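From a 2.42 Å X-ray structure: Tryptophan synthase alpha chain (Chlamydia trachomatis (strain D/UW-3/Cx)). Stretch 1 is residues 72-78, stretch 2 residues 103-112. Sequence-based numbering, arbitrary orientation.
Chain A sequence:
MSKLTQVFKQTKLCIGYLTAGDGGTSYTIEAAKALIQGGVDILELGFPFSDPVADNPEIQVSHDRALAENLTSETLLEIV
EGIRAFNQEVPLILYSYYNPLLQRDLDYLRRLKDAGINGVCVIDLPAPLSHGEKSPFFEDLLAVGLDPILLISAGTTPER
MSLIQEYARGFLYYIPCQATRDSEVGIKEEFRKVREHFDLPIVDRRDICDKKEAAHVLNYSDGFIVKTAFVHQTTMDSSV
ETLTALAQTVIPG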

# COMPACT_ATOMS: atom_id res chain seq x y z
N THR A 72 -17.28 -21.44 -36.72
CA THR A 72 -17.97 -22.32 -35.79
C THR A 72 -17.68 -23.75 -36.17
O THR A 72 -17.12 -24.03 -37.24
N SER A 73 -18.07 -24.68 -35.29
CA SER A 73 -17.90 -26.09 -35.63
C SER A 73 -18.71 -26.47 -36.87
O SER A 73 -18.39 -27.46 -37.53
N GLU A 74 -19.74 -25.69 -37.21
CA GLU A 74 -20.56 -25.92 -38.39
C GLU A 74 -19.95 -25.34 -39.66
O GLU A 74 -19.97 -26.01 -40.70
N THR A 75 -19.41 -24.11 -39.63
CA THR A 75 -18.82 -23.58 -40.86
C THR A 75 -17.50 -24.26 -41.19
O THR A 75 -17.07 -24.24 -42.34
N LEU A 76 -16.85 -24.85 -40.19
CA LEU A 76 -15.68 -25.69 -40.46
C LEU A 76 -16.06 -26.86 -41.36
O LEU A 76 -15.32 -27.19 -42.30
N LEU A 77 -17.22 -27.48 -41.12
CA LEU A 77 -17.73 -28.51 -42.03
C LEU A 77 -17.97 -27.94 -43.42
O LEU A 77 -17.63 -28.60 -44.42
N GLU A 78 -18.56 -26.74 -43.51
CA GLU A 78 -18.71 -26.10 -44.82
C GLU A 78 -17.38 -25.93 -45.52
O GLU A 78 -17.28 -26.13 -46.74
N GLN A 103 -15.90 -30.66 -26.58
CA GLN A 103 -17.25 -30.13 -26.42
C GLN A 103 -18.21 -30.62 -27.49
O GLN A 103 -19.42 -30.39 -27.37
N ARG A 104 -17.71 -31.26 -28.55
CA ARG A 104 -18.55 -31.92 -29.54
C ARG A 104 -18.78 -33.37 -29.10
O ARG A 104 -18.40 -33.77 -28.00
N ASP A 105 -19.39 -34.17 -29.95
CA ASP A 105 -19.66 -35.56 -29.59
C ASP A 105 -19.13 -36.49 -30.67
O ASP A 105 -18.51 -36.06 -31.65
N LEU A 106 -19.39 -37.79 -30.47
CA LEU A 106 -18.93 -38.78 -31.43
C LEU A 106 -19.52 -38.53 -32.81
O LEU A 106 -18.84 -38.73 -33.83
N ASP A 107 -20.77 -38.06 -32.86
CA ASP A 107 -21.41 -37.84 -34.15
C ASP A 107 -20.71 -36.75 -34.93
O ASP A 107 -20.63 -36.81 -36.16
N TYR A 108 -20.20 -35.73 -34.24
CA TYR A 108 -19.48 -34.68 -34.95
C TYR A 108 -18.21 -35.23 -35.59
O TYR A 108 -17.83 -34.81 -36.69
N LEU A 109 -17.55 -36.17 -34.92
CA LEU A 109 -16.37 -36.80 -35.52
C LEU A 109 -16.73 -37.52 -36.81
O LEU A 109 -16.02 -37.40 -37.82
N ARG A 110 -17.84 -38.27 -36.81
CA ARG A 110 -18.33 -38.89 -38.03
C ARG A 110 -18.64 -37.86 -39.10
O ARG A 110 -18.31 -38.06 -40.27
N ARG A 111 -19.26 -36.74 -38.71
CA ARG A 111 -19.54 -35.70 -39.70
C ARG A 111 -18.25 -35.12 -40.27
O ARG A 111 -18.20 -34.78 -41.46
N LEU A 112 -17.19 -35.02 -39.47
CA LEU A 112 -15.90 -34.56 -39.99
C LEU A 112 -15.35 -35.53 -41.03
O LEU A 112 -14.94 -35.13 -42.12

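The two stretches meet as the opening turns of two helices, 73-78 and 106-112, whose axes run in nearly the same direction, 21° apart, with a closest approach of 11.0 Å. That spacing leaves room for side chains between the backbones, and the contact buries 364 Å² in total.

The most telling polar contact joins a side chain to the backbone. Y108 adopts chi1 t with chi2 at 76°; its CA-to-CB bond points sideways, yet the long ring carries the hydroxyl across to stretch 1, where Y108 OH donates to S73 O at 2.6 Å. The acceptor lies at the ring edge, near its plane, as suits a phenol hydrogen bond. S73 itself points toward stretch 2 with chi1 p. Its OG packs 3.7 Å from R104 CD, a contact without a hydrogen bond, and the hydroxyl is satisfied elsewhere in the structure, as is R104 NH2. R104 (chi1 m, chi2 m) points toward stretch 1, and S73 OG lies obliquely to its guanidinium as well as close to CD.

A two-pronged salt bridge closes the exposed side of the contact. E74, with chi1 and chi2 both m, starts sideways but brings its carboxylate nearer to stretch 2, while R111 (m, t, p for chi1 to chi3) points toward stretch 1. R111 NH1 donates to E74 OE2 and R111 NH2 to E74 OE1, each at 2.9 Å and with N-H...acceptor angles of 176° and 175°. Both carboxylate oxygens are thus engaged, by nearly linear bonds to the edge of the guanidinium. One face of that same group is covered by L77, whose CD1 lies 3.4 Å from R111 CZ.

L77 (chi1 m, chi2 t) points toward stretch 2 and has the largest area covered across the contact. Beyond R111, its CD1 approaches Y108 CE1 at 3.9 Å, and its CD2 reaches L112 CD2 at 3.7 Å. L112, also m and t, leaves its backbone sideways but turns its end inward. L76 (chi1 t, chi2 p) completes the apolar cluster: its CD2 is 4.3 Å from L112 CD2 and 3.5 Å from Y108 OH, so the tyrosine hydroxyl sits beside a methyl group while bonding to the S73 carbonyl.

Each helix start also has its own cap. T72 OG1 accepts from T75 N at 3.1 Å and, weakly, from E74 N at 3.2 Å; T72 N in turn donates to T75 OG1 at 3.2 Å. In stretch 2, D105 OD1 accepts from Y108 N at 3.1 Å, capping the helix that presents the tyrosine.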

# COMPACT_ATOMS: atom_id res chain seq x y z
CB THR A 72 -19.48 -22.09 -35.81
OG1 THR A 72 -20.00 -22.46 -37.10
CG2 THR A 72 -19.81 -20.63 -35.49
CB SER A 73 -18.27 -26.98 -34.44
OG SER A 73 -19.61 -26.74 -34.03
CB GLU A 74 -21.97 -25.33 -38.17
CG GLU A 74 -22.83 -26.10 -37.17
CD GLU A 74 -23.02 -27.58 -37.53
OE1 GLU A 74 -23.41 -27.89 -38.68
OE2 GLU A 74 -22.77 -28.43 -36.65
CB THR A 75 -18.61 -22.06 -40.81
OG1 THR A 75 -17.56 -21.75 -39.89
CG2 THR A 75 -19.88 -21.34 -40.42
CB LEU A 76 -15.08 -26.18 -39.14
CG LEU A 76 -13.94 -27.21 -39.23
CD1 LEU A 76 -12.66 -26.62 -39.82
CD2 LEU A 76 -13.67 -27.78 -37.86
CB LEU A 77 -19.01 -29.13 -41.47
CG LEU A 77 -18.83 -29.94 -40.18
CD1 LEU A 77 -20.16 -30.52 -39.75
CD2 LEU A 77 -17.80 -31.04 -40.36
CB GLU A 78 -19.32 -24.71 -44.67
CG GLU A 78 -20.76 -24.61 -44.35
CD GLU A 78 -21.20 -23.16 -44.45
OE1 GLU A 78 -20.91 -22.53 -45.50
OE2 GLU A 78 -21.79 -22.66 -43.47
CB GLN A 103 -17.22 -28.60 -26.43
CG GLN A 103 -16.36 -27.99 -25.36
CD GLN A 103 -16.76 -28.47 -23.98
OE1 GLN A 103 -17.94 -28.62 -23.68
NE2 GLN A 103 -15.77 -28.71 -23.15
CB ARG A 104 -17.92 -31.82 -30.93
CG ARG A 104 -17.59 -30.40 -31.39
CD ARG A 104 -18.79 -29.72 -32.06
NE ARG A 104 -19.99 -29.67 -31.23
CZ ARG A 104 -20.25 -28.72 -30.33
NH1 ARG A 104 -21.37 -28.76 -29.62
NH2 ARG A 104 -19.39 -27.72 -30.14
CB ASP A 105 -21.16 -35.79 -29.38
CG ASP A 105 -21.98 -35.38 -30.57
OD1 ASP A 105 -21.41 -34.84 -31.55
OD2 ASP A 105 -23.21 -35.60 -30.54
CB LEU A 106 -19.28 -40.19 -30.94
CG LEU A 106 -18.64 -41.31 -31.75
CD1 LEU A 106 -17.13 -41.17 -31.72
CD2 LEU A 106 -19.08 -42.64 -31.19
CB ASP A 107 -22.88 -37.51 -33.96
CG ASP A 107 -23.58 -37.27 -35.28
OD1 ASP A 107 -23.85 -38.26 -36.01
OD2 ASP A 107 -23.83 -36.08 -35.60
CB TYR A 108 -19.16 -33.52 -34.01
CG TYR A 108 -18.50 -32.37 -34.72
CD1 TYR A 108 -19.24 -31.51 -35.52
CD2 TYR A 108 -17.12 -32.15 -34.61
CE1 TYR A 108 -18.63 -30.45 -36.17
CE2 TYR A 108 -16.51 -31.10 -35.25
CZ TYR A 108 -17.27 -30.25 -36.03
OH TYR A 108 -16.66 -29.20 -36.67
CB LEU A 109 -15.73 -37.77 -34.53
CG LEU A 109 -15.10 -37.12 -33.30
CD1 LEU A 109 -14.48 -38.19 -32.42
CD2 LEU A 109 -14.07 -36.05 -33.70
CB ARG A 110 -19.57 -39.74 -37.74
CG ARG A 110 -19.25 -41.08 -37.11
CD ARG A 110 -20.47 -41.96 -37.00
NE ARG A 110 -21.39 -41.43 -36.01
CZ ARG A 110 -21.62 -42.00 -34.83
NH1 ARG A 110 -22.48 -41.45 -33.98
NH2 ARG A 110 -21.00 -43.14 -34.53
CB ARG A 111 -20.41 -34.60 -39.07
CG ARG A 111 -21.83 -35.07 -38.71
CD ARG A 111 -22.61 -33.99 -37.93
NE ARG A 111 -23.06 -32.92 -38.82
CZ ARG A 111 -23.08 -31.62 -38.52
NH1 ARG A 111 -22.63 -31.20 -37.33
NH2 ARG A 111 -23.52 -30.74 -39.42
CB LEU A 112 -14.90 -34.39 -38.85
CG LEU A 112 -14.99 -33.17 -37.94
CD1 LEU A 112 -14.08 -33.41 -36.74
CD2 LEU A 112 -14.58 -31.91 -38.69